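Uncharacterized protein (Bacillus cereus, PDB 5F2H) is of unknown function but belongs to the alpha/beta-hydrolase superfamily and may act as a hydrolase. Local coordinates at residues I229-W234 / Y256-D261; G210-L215 / W234-D239; N252-V257 / I308-D313; K131-M136 / S201-G206. All blocks are in the same frame, centred on the assembly; numbering follows the deposited sequence.

Contact 1. Residues I229-W234 / Y256-D261; sequences IFMAPW and YVVCGD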
loop_
_atom_site.group_PDB
_atom_site.type_symbol
_atom_site.label_atom_id
_atom_site.label_comp_id
_atom_site.label_asym_id
_atom_site.label_seq_id
_atom_site.Cartn_x
_atom_site.Cartn_y
_atom_site.Cartn_z
ATOM N N ILE B 229 -5.183 13.031 -14.898
ATOM C CA ILE B 229 -4.815 12.411 -16.177
ATOM C C ILE B 229 -5.920 12.545 -17.217
ATOM O O ILE B 229 -6.838 11.727 -17.239
ATOM C CB ILE B 229 -4.511 10.909 -15.965
ATOM C CG1 ILE B 229 -3.496 10.712 -14.831
ATOM C CG2 ILE B 229 -3.995 10.276 -17.251
ATOM C CD1 ILE B 229 -3.247 9.266 -14.495
ATOM N N PHE B 230 -5.816 13.534 -18.104
ATOM C CA PHE B 230 -6.855 13.725 -19.102
ATOM C C PHE B 230 -6.555 13.146 -20.462
ATOM O O PHE B 230 -5.419 13.170 -20.929
ATOM C CB PHE B 230 -7.212 15.187 -19.265
ATOM C CG PHE B 230 -7.589 15.867 -17.985
ATOM C CD1 PHE B 230 -8.417 15.243 -17.060
ATOM C CD2 PHE B 230 -7.334 17.226 -17.830
ATOM C CE1 PHE B 230 -8.833 15.916 -15.917
ATOM C CE2 PHE B 230 -7.756 17.902 -16.705
ATOM C CZ PHE B 230 -8.497 17.246 -15.742
HETATM N N MSE B 231 -7.605 12.627 -21.093
HETATM C CA MSE B 231 -7.515 12.011 -22.414
HETATM C C MSE B 231 -8.461 12.787 -23.273
HETATM O O MSE B 231 -9.668 12.863 -22.987
HETATM C CB MSE B 231 -7.936 10.543 -22.298
HETATM C CG MSE B 231 -8.003 9.803 -23.635
HETATM SE SE MSE B 231 -6.213 9.501 -24.411
HETATM C CE MSE B 231 -6.501 10.588 -26.037
ATOM N N ALA B 232 -7.917 13.438 -24.294
ATOM C CA ALA B 232 -8.739 14.224 -25.208
ATOM C C ALA B 232 -9.762 15.110 -24.491
ATOM O O ALA B 232 -10.928 15.175 -24.885
ATOM C CB ALA B 232 -9.451 13.281 -26.161
ATOM N N PRO B 233 -9.329 15.802 -23.439
ATOM C CA PRO B 233 -10.234 16.680 -22.692
ATOM C C PRO B 233 -10.917 17.744 -23.542
ATOM O O PRO B 233 -10.318 18.269 -24.495
ATOM C CB PRO B 233 -9.310 17.369 -21.693
ATOM C CG PRO B 233 -7.976 17.349 -22.351
ATOM C CD PRO B 233 -7.913 16.073 -23.135
ATOM N N TRP B 234 -12.172 18.029 -23.207
ATOM C CA TRP B 234 -12.958 19.014 -23.913
ATOM C C TRP B 234 -13.068 20.190 -22.968
ATOM O O TRP B 234 -13.786 20.133 -21.967
ATOM C CB TRP B 234 -14.311 18.447 -24.303
ATOM C CG TRP B 234 -15.120 19.408 -25.051
ATOM C CD1 TRP B 234 -14.846 19.907 -26.304
ATOM C CD2 TRP B 234 -16.418 19.879 -24.707
ATOM N NE1 TRP B 234 -15.856 20.749 -26.712
ATOM C CE2 TRP B 234 -16.842 20.744 -25.756
ATOM C CE3 TRP B 234 -17.250 19.695 -23.604
ATOM C CZ2 TRP B 234 -18.069 21.415 -25.730
ATOM C CZ3 TRP B 234 -18.481 20.370 -23.578
ATOM C CH2 TRP B 234 -18.875 21.214 -24.641
ATOM N N TYR B 256 -0.958 15.064 -16.469
ATOM C CA TYR B 256 -0.515 14.230 -17.561
ATOM C C TYR B 256 -1.679 14.323 -18.516
ATOM O O TYR B 256 -2.788 13.928 -18.179
ATOM C CB TYR B 256 -0.292 12.795 -17.095
ATOM C CG TYR B 256 0.492 11.931 -18.075
ATOM C CD1 TYR B 256 -0.120 11.356 -19.184
ATOM C CD2 TYR B 256 1.839 11.652 -17.856
ATOM C CE1 TYR B 256 0.594 10.553 -20.060
ATOM C CE2 TYR B 256 2.556 10.848 -18.718
ATOM C CZ TYR B 256 1.927 10.301 -19.817
ATOM O OH TYR B 256 2.653 9.517 -20.680
ATOM N N VAL B 257 -1.448 14.945 -19.664
ATOM C CA VAL B 257 -2.486 15.123 -20.673
ATOM C C VAL B 257 -2.082 14.400 -21.950
ATOM O O VAL B 257 -0.917 14.444 -22.361
ATOM C CB VAL B 257 -2.703 16.612 -20.973
ATOM C CG1 VAL B 257 -3.736 16.784 -22.073
ATOM C CG2 VAL B 257 -3.117 17.336 -19.703
ATOM N N VAL B 258 -3.055 13.749 -22.576
ATOM C CA VAL B 258 -2.811 13.018 -23.777
ATOM C C VAL B 258 -3.889 13.358 -24.762
ATOM O O VAL B 258 -5.038 13.490 -24.381
ATOM C CB VAL B 258 -2.900 11.487 -23.494
ATOM C CG1 VAL B 258 -2.696 10.679 -24.779
ATOM C CG2 VAL B 258 -1.886 11.052 -22.434
ATOM N N CYS B 259 -3.529 13.475 -26.027
ATOM C CA CYS B 259 -4.506 13.744 -27.068
ATOM C C CYS B 259 -3.924 13.359 -28.409
ATOM O O CYS B 259 -2.708 13.456 -28.629
ATOM C CB CYS B 259 -4.931 15.191 -27.104
ATOM S SG CYS B 259 -6.173 15.500 -28.378
ATOM N N GLY B 260 -4.799 12.897 -29.292
ATOM C CA GLY B 260 -4.402 12.477 -30.626
ATOM C C GLY B 260 -4.469 13.623 -31.621
ATOM O O GLY B 260 -5.433 14.397 -31.633
ATOM N N ASP B 261 -3.476 13.677 -32.506
ATOM C CA ASP B 261 -3.380 14.730 -33.518
ATOM C C ASP B 261 -4.418 14.708 -34.648
ATOM O O ASP B 261 -4.308 15.495 -35.584
ATOM C CB ASP B 261 -1.976 14.738 -34.120
ATOM C CG ASP B 261 -1.628 13.435 -34.794
ATOM O OD1 ASP B 261 -2.391 12.456 -34.640
ATOM O OD2 ASP B 261 -0.581 13.386 -35.470
#

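Contact 2. Residues G210-L215 / W234-D239; sequences GARVAL and WLPEID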
loop_
_atom_site.group_PDB
_atom_site.type_symbol
_atom_site.label_atom_id
_atom_site.label_comp_id
_atom_site.label_asym_id
_atom_site.label_seq_id
_atom_site.Cartn_x
_atom_site.Cartn_y
_atom_site.Cartn_z
ATOM N N GLY B 210 -15.825 14.450 -19.647
ATOM C CA GLY B 210 -15.575 13.879 -18.347
ATOM C C GLY B 210 -14.439 14.644 -17.748
ATOM O O GLY B 210 -14.506 15.099 -16.620
ATOM N N ALA B 211 -13.395 14.819 -18.537
ATOM C CA ALA B 211 -12.229 15.542 -18.063
ATOM C C ALA B 211 -12.609 16.998 -17.711
ATOM O O ALA B 211 -12.023 17.565 -16.795
ATOM C CB ALA B 211 -11.100 15.473 -19.086
ATOM N N ARG B 212 -13.613 17.563 -18.394
ATOM C CA ARG B 212 -14.054 18.937 -18.138
ATOM C C ARG B 212 -14.541 19.117 -16.709
ATOM O O ARG B 212 -14.016 19.977 -15.979
ATOM C CB ARG B 212 -15.158 19.400 -19.108
ATOM C CG ARG B 212 -15.411 20.906 -18.931
ATOM C CD ARG B 212 -16.252 21.761 -19.898
ATOM N NE ARG B 212 -17.667 21.477 -20.033
ATOM C CZ ARG B 212 -18.571 22.356 -20.486
ATOM N NH1 ARG B 212 -18.277 23.652 -20.683
ATOM N NH2 ARG B 212 -19.838 21.974 -20.586
ATOM N N VAL B 213 -15.515 18.295 -16.306
ATOM C CA VAL B 213 -16.066 18.372 -14.951
ATOM C C VAL B 213 -14.957 18.110 -13.940
ATOM O O VAL B 213 -14.896 18.733 -12.869
ATOM C CB VAL B 213 -17.195 17.370 -14.736
ATOM C CG1 VAL B 213 -17.693 17.422 -13.311
ATOM C CG2 VAL B 213 -18.346 17.640 -15.679
ATOM N N ALA B 214 -14.072 17.176 -14.279
ATOM C CA ALA B 214 -12.968 16.850 -13.395
ATOM C C ALA B 214 -12.147 18.109 -13.125
ATOM O O ALA B 214 -11.810 18.401 -11.981
ATOM C CB ALA B 214 -12.077 15.799 -14.021
ATOM N N LEU B 215 -11.824 18.856 -14.177
ATOM C CA LEU B 215 -11.026 20.047 -14.014
ATOM C C LEU B 215 -11.828 21.167 -13.304
ATOM O O LEU B 215 -11.290 21.880 -12.466
ATOM C CB LEU B 215 -10.495 20.536 -15.364
ATOM C CG LEU B 215 -9.503 21.715 -15.293
ATOM C CD1 LEU B 215 -8.248 21.297 -14.546
ATOM C CD2 LEU B 215 -9.116 22.219 -16.669
ATOM N N TRP B 234 -12.172 18.029 -23.207
ATOM C CA TRP B 234 -12.958 19.014 -23.913
ATOM C C TRP B 234 -13.068 20.190 -22.968
ATOM O O TRP B 234 -13.786 20.133 -21.967
ATOM C CB TRP B 234 -14.311 18.447 -24.303
ATOM C CG TRP B 234 -15.120 19.408 -25.051
ATOM C CD1 TRP B 234 -14.846 19.907 -26.304
ATOM C CD2 TRP B 234 -16.418 19.879 -24.707
ATOM N NE1 TRP B 234 -15.856 20.749 -26.712
ATOM C CE2 TRP B 234 -16.842 20.744 -25.756
ATOM C CE3 TRP B 234 -17.250 19.695 -23.604
ATOM C CZ2 TRP B 234 -18.069 21.415 -25.730
ATOM C CZ3 TRP B 234 -18.481 20.370 -23.578
ATOM C CH2 TRP B 234 -18.875 21.214 -24.641
ATOM N N LEU B 235 -12.347 21.259 -23.308
ATOM C CA LEU B 235 -12.278 22.449 -22.495
ATOM C C LEU B 235 -12.561 23.677 -23.333
ATOM O O LEU B 235 -11.625 24.394 -23.703
ATOM C CB LEU B 235 -10.861 22.510 -21.944
ATOM C CG LEU B 235 -10.517 21.216 -21.199
ATOM C CD1 LEU B 235 -9.020 21.022 -20.966
ATOM C CD2 LEU B 235 -11.316 21.136 -19.906
ATOM N N PRO B 236 -13.858 23.973 -23.556
ATOM C CA PRO B 236 -14.327 25.094 -24.375
ATOM C C PRO B 236 -14.229 26.513 -23.771
ATOM O O PRO B 236 -14.308 27.494 -24.514
ATOM C CB PRO B 236 -15.792 24.731 -24.617
ATOM C CG PRO B 236 -16.197 23.982 -23.390
ATOM C CD PRO B 236 -14.962 23.391 -22.770
ATOM N N GLU B 237 -14.076 26.626 -22.458
ATOM C CA GLU B 237 -13.989 27.930 -21.797
ATOM C C GLU B 237 -12.640 28.042 -21.131
ATOM O O GLU B 237 -12.534 28.576 -20.030
ATOM C CB GLU B 237 -15.037 28.001 -20.689
ATOM C CG GLU B 237 -16.474 27.809 -21.145
ATOM C CD GLU B 237 -17.397 27.380 -20.005
ATOM O OE1 GLU B 237 -16.925 26.654 -19.100
ATOM O OE2 GLU B 237 -18.611 27.683 -20.050
ATOM N N ILE B 238 -11.605 27.525 -21.781
ATOM C CA ILE B 238 -10.274 27.548 -21.184
ATOM C C ILE B 238 -9.797 28.965 -20.866
ATOM O O ILE B 238 -9.078 29.158 -19.881
ATOM C CB ILE B 238 -9.230 26.783 -22.033
ATOM C CG1 ILE B 238 -7.961 26.540 -21.223
ATOM C CG2 ILE B 238 -8.943 27.518 -23.338
ATOM C CD1 ILE B 238 -8.217 25.741 -19.967
ATOM N N ASP B 239 -10.165 29.944 -21.697
ATOM C CA ASP B 239 -9.767 31.329 -21.436
ATOM C C ASP B 239 -10.514 31.878 -20.223
ATOM O O ASP B 239 -9.908 32.522 -19.362
ATOM C CB ASP B 239 -9.972 32.241 -22.651
ATOM C CG ASP B 239 -9.004 31.944 -23.786
ATOM O OD1 ASP B 239 -8.146 31.039 -23.639
ATOM O OD2 ASP B 239 -9.089 32.640 -24.821
#

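Contact 3. Residues N252-V257 / I308-D313; sequences NIKGYV and IKYIED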
loop_
_atom_site.group_PDB
_atom_site.type_symbol
_atom_site.label_atom_id
_atom_site.label_comp_id
_atom_site.label_asym_id
_atom_site.label_seq_id
_atom_site.Cartn_x
_atom_site.Cartn_y
_atom_site.Cartn_z
ATOM N N ASN B 252 0.576 22.614 -5.829
ATOM C CA ASN B 252 1.540 21.673 -6.409
ATOM C C ASN B 252 0.905 20.373 -6.908
ATOM O O ASN B 252 1.025 19.328 -6.258
ATOM C CB ASN B 252 2.619 21.349 -5.364
ATOM C CG ASN B 252 3.302 22.595 -4.823
ATOM O OD1 ASN B 252 3.225 23.661 -5.429
ATOM N ND2 ASN B 252 3.966 22.467 -3.676
ATOM N N ILE B 253 0.232 20.450 -8.056
ATOM C CA ILE B 253 -0.426 19.297 -8.656
ATOM C C ILE B 253 0.225 18.994 -10.002
ATOM O O ILE B 253 0.528 19.917 -10.766
ATOM C CB ILE B 253 -1.919 19.571 -8.910
ATOM C CG1 ILE B 253 -2.617 20.032 -7.629
ATOM C CG2 ILE B 253 -2.588 18.338 -9.497
ATOM C CD1 ILE B 253 -4.086 20.342 -7.801
ATOM N N LYS B 254 0.434 17.709 -10.295
ATOM C CA LYS B 254 1.051 17.290 -11.568
ATOM C C LYS B 254 -0.020 16.858 -12.567
ATOM O O LYS B 254 -1.006 16.237 -12.193
ATOM C CB LYS B 254 2.065 16.173 -11.345
ATOM C CG LYS B 254 3.219 16.561 -10.431
ATOM C CD LYS B 254 4.263 15.456 -10.331
ATOM C CE LYS B 254 5.385 15.824 -9.367
ATOM N NZ LYS B 254 6.429 14.765 -9.263
ATOM N N GLY B 255 0.170 17.199 -13.834
ATOM C CA GLY B 255 -0.800 16.862 -14.870
ATOM C C GLY B 255 -0.209 16.062 -16.013
ATOM O O GLY B 255 0.914 16.311 -16.455
ATOM N N TYR B 256 -0.958 15.064 -16.469
ATOM C CA TYR B 256 -0.515 14.230 -17.561
ATOM C C TYR B 256 -1.679 14.323 -18.516
ATOM O O TYR B 256 -2.788 13.928 -18.179
ATOM C CB TYR B 256 -0.292 12.795 -17.095
ATOM C CG TYR B 256 0.492 11.931 -18.075
ATOM C CD1 TYR B 256 -0.120 11.356 -19.184
ATOM C CD2 TYR B 256 1.839 11.652 -17.856
ATOM C CE1 TYR B 256 0.594 10.553 -20.060
ATOM C CE2 TYR B 256 2.556 10.848 -18.718
ATOM C CZ TYR B 256 1.927 10.301 -19.817
ATOM O OH TYR B 256 2.653 9.517 -20.680
ATOM N N VAL B 257 -1.448 14.945 -19.664
ATOM C CA VAL B 257 -2.486 15.123 -20.673
ATOM C C VAL B 257 -2.082 14.400 -21.950
ATOM O O VAL B 257 -0.917 14.444 -22.361
ATOM C CB VAL B 257 -2.703 16.612 -20.973
ATOM C CG1 VAL B 257 -3.736 16.784 -22.073
ATOM C CG2 VAL B 257 -3.117 17.336 -19.703
ATOM N N ILE B 308 0.999 7.661 -13.630
ATOM C CA ILE B 308 0.987 7.451 -12.198
ATOM C C ILE B 308 2.398 7.540 -11.623
ATOM O O ILE B 308 2.597 8.135 -10.560
ATOM C CB ILE B 308 0.285 6.134 -11.843
ATOM C CG1 ILE B 308 -1.192 6.246 -12.237
ATOM C CG2 ILE B 308 0.402 5.844 -10.350
ATOM C CD1 ILE B 308 -2.030 5.040 -11.881
ATOM N N LYS B 309 3.372 6.948 -12.314
ATOM C CA LYS B 309 4.767 7.004 -11.859
ATOM C C LYS B 309 5.116 8.452 -11.683
ATOM O O LYS B 309 5.499 8.882 -10.607
ATOM C CB LYS B 309 5.737 6.356 -12.854
ATOM C CG LYS B 309 5.722 4.833 -12.888
ATOM C CD LYS B 309 6.509 4.288 -14.072
ATOM C CE LYS B 309 7.953 4.771 -14.138
ATOM N NZ LYS B 309 8.612 4.249 -15.367
ATOM N N TYR B 310 4.912 9.202 -12.751
ATOM C CA TYR B 310 5.166 10.631 -12.777
ATOM C C TYR B 310 4.470 11.368 -11.647
ATOM O O TYR B 310 5.130 11.984 -10.819
ATOM C CB TYR B 310 4.700 11.190 -14.121
ATOM C CG TYR B 310 4.762 12.688 -14.252
ATOM C CD1 TYR B 310 5.957 13.338 -14.547
ATOM C CD2 TYR B 310 3.604 13.451 -14.163
ATOM C CE1 TYR B 310 6.003 14.713 -14.698
ATOM C CE2 TYR B 310 3.637 14.827 -14.313
ATOM C CZ TYR B 310 4.835 15.456 -14.578
ATOM O OH TYR B 310 4.859 16.828 -14.724
ATOM N N ILE B 311 3.144 11.248 -11.596
ATOM C CA ILE B 311 2.318 11.929 -10.591
ATOM C C ILE B 311 2.728 11.761 -9.149
ATOM O O ILE B 311 3.011 12.739 -8.463
ATOM C CB ILE B 311 0.813 11.584 -10.733
ATOM C CG1 ILE B 311 0.279 12.209 -12.021
ATOM C CG2 ILE B 311 0.003 12.124 -9.551
ATOM C CD1 ILE B 311 -1.177 11.925 -12.291
ATOM N N GLU B 312 2.778 10.548 -8.647
ATOM C CA GLU B 312 3.146 10.499 -7.262
ATOM C C GLU B 312 4.247 9.580 -6.797
ATOM O O GLU B 312 4.920 9.867 -5.808
ATOM C CB GLU B 312 2.029 9.920 -6.392
ATOM C CG GLU B 312 2.206 10.300 -4.927
ATOM C CD GLU B 312 2.161 11.817 -4.711
ATOM O OE1 GLU B 312 1.762 12.562 -5.636
ATOM O OE2 GLU B 312 2.510 12.274 -3.605
ATOM N N ASP B 313 4.460 8.512 -7.561
ATOM C CA ASP B 313 5.628 7.634 -7.476
ATOM C C ASP B 313 6.861 8.564 -7.408
ATOM O O ASP B 313 7.628 8.499 -6.439
ATOM C CB ASP B 313 5.538 6.584 -8.596
ATOM C CG ASP B 313 6.662 5.572 -8.572
ATOM O OD1 ASP B 313 7.461 5.557 -7.618
ATOM O OD2 ASP B 313 6.721 4.758 -9.514
#

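Contact 4. Residues K131-M136 / S201-G206; sequences KLFIAM and SVIIGG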
loop_
_atom_site.group_PDB
_atom_site.type_symbol
_atom_site.label_atom_id
_atom_site.label_comp_id
_atom_site.label_asym_id
_atom_site.label_seq_id
_atom_site.Cartn_x
_atom_site.Cartn_y
_atom_site.Cartn_z
ATOM N N LYS B 131 -5.314 4.119 -1.694
ATOM C CA LYS B 131 -5.165 5.112 -2.767
ATOM C C LYS B 131 -6.454 5.154 -3.595
ATOM O O LYS B 131 -7.114 4.129 -3.764
ATOM C CB LYS B 131 -3.955 4.759 -3.645
ATOM C CG LYS B 131 -2.660 4.663 -2.839
ATOM C CD LYS B 131 -1.400 4.229 -3.593
ATOM C CE LYS B 131 -0.936 5.244 -4.622
ATOM N NZ LYS B 131 0.332 4.845 -5.304
ATOM N N LEU B 132 -6.824 6.329 -4.102
ATOM C CA LEU B 132 -8.050 6.454 -4.888
ATOM C C LEU B 132 -7.804 7.037 -6.243
ATOM O O LEU B 132 -6.952 7.887 -6.406
ATOM C CB LEU B 132 -9.074 7.338 -4.169
ATOM C CG LEU B 132 -10.381 7.627 -4.924
ATOM C CD1 LEU B 132 -11.126 6.364 -5.325
ATOM C CD2 LEU B 132 -11.295 8.483 -4.071
ATOM N N PHE B 133 -8.548 6.552 -7.227
ATOM C CA PHE B 133 -8.440 7.045 -8.582
ATOM C C PHE B 133 -9.866 7.198 -9.097
ATOM O O PHE B 133 -10.645 6.251 -9.067
ATOM C CB PHE B 133 -7.702 6.073 -9.472
ATOM C CG PHE B 133 -7.396 6.625 -10.824
ATOM C CD1 PHE B 133 -8.410 6.894 -11.720
ATOM C CD2 PHE B 133 -6.096 6.808 -11.223
ATOM C CE1 PHE B 133 -8.127 7.365 -12.989
ATOM C CE2 PHE B 133 -5.798 7.292 -12.479
ATOM C CZ PHE B 133 -6.808 7.557 -13.372
ATOM N N ILE B 134 -10.212 8.384 -9.581
ATOM C CA ILE B 134 -11.551 8.572 -10.072
ATOM C C ILE B 134 -11.494 8.865 -11.551
ATOM O O ILE B 134 -10.823 9.792 -11.962
ATOM C CB ILE B 134 -12.232 9.730 -9.379
ATOM C CG1 ILE B 134 -12.024 9.633 -7.881
ATOM C CG2 ILE B 134 -13.697 9.743 -9.738
ATOM C CD1 ILE B 134 -12.700 10.756 -7.110
ATOM N N ALA B 135 -12.176 8.059 -12.349
ATOM C CA ALA B 135 -12.191 8.263 -13.779
ATOM C C ALA B 135 -13.561 8.752 -14.188
ATOM O O ALA B 135 -14.567 8.223 -13.694
ATOM C CB ALA B 135 -11.858 6.981 -14.511
HETATM N N MSE B 136 -13.594 9.721 -15.112
HETATM C CA MSE B 136 -14.850 10.292 -15.597
HETATM C C MSE B 136 -15.149 10.002 -17.040
HETATM O O MSE B 136 -14.478 10.489 -17.948
HETATM C CB MSE B 136 -14.828 11.824 -15.497
HETATM C CG MSE B 136 -14.436 12.344 -14.123
HETATM SE SE MSE B 136 -15.991 12.057 -12.941
HETATM C CE MSE B 136 -14.884 10.977 -11.774
ATOM N N SER B 201 -3.092 9.133 -1.341
ATOM C CA SER B 201 -3.008 9.669 -2.698
ATOM C C SER B 201 -4.323 9.629 -3.466
ATOM O O SER B 201 -5.076 8.662 -3.359
ATOM C CB SER B 201 -1.939 8.911 -3.494
ATOM O OG SER B 201 -1.843 9.398 -4.827
ATOM N N VAL B 202 -4.583 10.677 -4.256
ATOM C CA VAL B 202 -5.799 10.766 -5.085
ATOM C C VAL B 202 -5.497 11.365 -6.474
ATOM O O VAL B 202 -4.962 12.464 -6.592
ATOM C CB VAL B 202 -6.899 11.596 -4.418
ATOM C CG1 VAL B 202 -8.136 11.646 -5.303
ATOM C CG2 VAL B 202 -7.244 11.017 -3.058
ATOM N N ILE B 203 -5.835 10.625 -7.520
ATOM C CA ILE B 203 -5.616 11.058 -8.886
ATOM C C ILE B 203 -6.954 11.025 -9.587
ATOM O O ILE B 203 -7.672 10.029 -9.466
ATOM C CB ILE B 203 -4.684 10.074 -9.629
ATOM C CG1 ILE B 203 -3.318 10.001 -8.937
ATOM C CG2 ILE B 203 -4.548 10.463 -11.100
ATOM C CD1 ILE B 203 -2.336 9.042 -9.584
ATOM N N ILE B 204 -7.297 12.074 -10.331
ATOM C CA ILE B 204 -8.560 12.051 -11.055
ATOM C C ILE B 204 -8.281 12.084 -12.545
ATOM O O ILE B 204 -7.446 12.834 -13.007
ATOM C CB ILE B 204 -9.556 13.137 -10.647
ATOM C CG1 ILE B 204 -10.880 12.904 -11.378
ATOM C CG2 ILE B 204 -9.005 14.517 -10.957
ATOM C CD1 ILE B 204 -12.020 13.770 -10.906
ATOM N N GLY B 205 -8.935 11.185 -13.270
ATOM C CA GLY B 205 -8.789 11.066 -14.702
ATOM C C GLY B 205 -10.130 11.284 -15.366
ATOM O O GLY B 205 -11.191 11.183 -14.720
ATOM N N GLY B 206 -10.102 11.557 -16.669
ATOM C CA GLY B 206 -11.337 11.771 -17.429
ATOM C C GLY B 206 -11.100 11.727 -18.926
ATOM O O GLY B 206 -9.952 11.814 -19.380
#

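Contact 1. Residues I229-W234 / Y256-D261
Two neighbouring parallel strands of an alpha/beta-hydrolase sheet, 227-231 and 254-260, run side by side here, and a ladder of backbone bonds forms the first shell. Phe230 turns both its backbone N-H and its C=O to the partner strand: its N donates to Tyr256 O at 3.1 Å, and its O accepts from Val258 N at 2.9 Å. The ladder continues one rung past the end of strand 227-231, where Ala232 N reaches Val258 O at 2.9 Å in the straightest bond of the three (168° at the hydrogen). Ile229, Met231, Tyr256 and Val258 share one face of the sheet. There Ile229 CG1 meets Tyr256 CB loosely, at 4.4 Å, while the Tyr256 ring extends away from strand 227-231, its OH hydrogen-bonded to Glu306 OE2 of helix 300-313. Phe230 and Val257 lie on the other face, packed respectively on helix 209-219, at Ala211 and Ala214, and on helix 267-279, at Thr270 and Phe273. Met231, a selenomethionine, sets CG anti to its backbone N (chi1 175°) and then bends twice, which carries SE to 3.7 Å from Val258 CG1 and CE to 3.9 Å from Cys259 CA.

Contact 2. Residues G210-L215 / W234-D239
Residues 210-215 are regular helix, near the start of helix 209-219, while 234-239 is a loop that folds into a type I beta turn from Leu235 to Ile238. In the alpha/beta-hydrolase fold this helix follows the putative nucleophile elbow, whose pattern includes Gly210, and it packs here against the loop after strand 227-231. The two backbones come nearest at Arg212 and Leu235, whose CA atoms are 5.9 Å apart. Arg212 is the largest single contributor. Its CG is anti to the backbone N (chi1 -171°), the chain bends at chi3 (64°), and the methylene part passes Trp234 O, with CB 3.3 Å from that oxygen. Beyond the bend the guanidinium runs alongside the indole in the same direction. Trp234 CZ3 sits over one guanidinium face, 3.5 Å above its plane, but the planes are 58° apart, so CZ3 rests near the rim of that face and the groups do not form a parallel stack. Pro236 crosses the arginine at about a right angle and brings CG to 3.4 Å from Arg212 NH1. Leu235 CD2 lies 4.1 Å from Leu215 CD2, and Phe273 of helix 267-279 packs on both leucines. Trp241 further covers Arg212 and Leu215. Glu237, its side chain extended, places OE1 3.7 Å from Arg212 NH1, a long salt bridge. Arg212 is therefore held mainly by packing; the carboxylate would offset its charge, but a pairing this long is unlikely to fix the guanidinium's rotation by itself.

Contact 3. Residues N252-V257 / I308-D313
Helix 300-313 packs on one face of the alpha/beta-hydrolase sheet, its end running antiparallel to strand 254-260, at 172° with the short axes 8.2 Å apart. At the start of the last helical turns, Ile308 points away from this strand and packs instead on Ile203 of strand 202-207; its O still accepts the amide of Glu312. Tyr310 comes next and carries the largest part of the contact on the helix side. Its CG is anti to the backbone N (chi1 174°), which brings the ring atom CE2 to 3.6 Å from Lys254 CB. The lysine chain, extended beyond CG, then passes over one ring face, where CD stands 4.1 Å above the plane and is offset toward the rim. Further along the strand, Tyr310 CD2 lies near the plane of the Tyr256 ring, at its edge, 4.5 Å from Tyr256 CD2. Ile311 follows, its CG1 4.4 Å from Lys254 CB, while its carbonyl O is 3.5 Å from Lys254 CD. Glu312 OE1 stays 6.3 Å from Lys254 NZ, too far for a salt bridge. The ammonium makes a weak hydrogen bond to Tyr310 O, and another hydrogen bond to Ser315 OG just beyond the helix. Its position almost on the ring normal gives at most a faint cation-pi attraction. The carbonyl-rich C-terminal end of a helix and a nearby carboxylate would both be expected to stabilise the charged form of Lys254, while its aliphatic chain supplies the packing that joins helix to strand.

Contact 4. Residues K131-M136 / S201-G206
Five backbone hydrogen bonds tie strand 131-136 to strand 202-207, parallel neighbours in the sheet of the alpha/beta-hydrolase fold. The shortest joins Gly205 N to Ile134 O at 2.7 Å, nearly along the C=O axis, and Leu132 N to Ser201 O at 3.0 Å is the straightest (172°). Ile203 is gripped twice, donating to Leu132 O and accepting from Ile134 N. At the far end Met136 N also reaches Gly205 O, yet from above the carbonyl plane, at a bent 134°. Gly206 opens a GxSxG pattern with Ser208 and Gly210, consistent with a nucleophile elbow; the strand would then lead into the elbow, with Ser208 as candidate nucleophile. Just before the strand, Ser201 OG is hydrogen-bonded to Tyr158 OH of strand 158-164, which flanks strand 131-136 in turn. On the face bearing Leu132, Ile134 and Met136, Ile204 CG1 touches Ile134 CB at 4.0 Å, and Leu186 of helix 179-195 packs on Met136 and Ile204. On the Phe133 face, the ring has CG anti to the backbone N (chi1 -172°) and lies across the neighbouring strand: Ile203 O is over one face, CE2 rests 3.7 Å from Ile203 CG2, and CE1 comes 3.9 Å from Gly205 N.

Strand 227-231 joins contacts 1 and 4 into one sheet: Ile229 N is 3.0 Å from Ile204 O, a probable hydrogen bond, and Met231 N stands at the same distance from Gly206 O. Contact 2 covers the face bearing Phe230, whose CD1 lies 3.4 Å from Ala211 CB, and shares Trp234 with contact 1. Contact 3 covers the other face, where Ile311 CD1 approaches Ile229 CG1 at 3.6 Å; contacts 2 and 3 do not touch, their nearest atoms about 7 Å apart. Gly206 in contact 4 and Gly210 in contact 2 flank Ser208, the likely elbow serine. A Tris molecule, probably from the crystallisation liquor, lies about 4 Å from the Trp234 side chain and may mark a pocket.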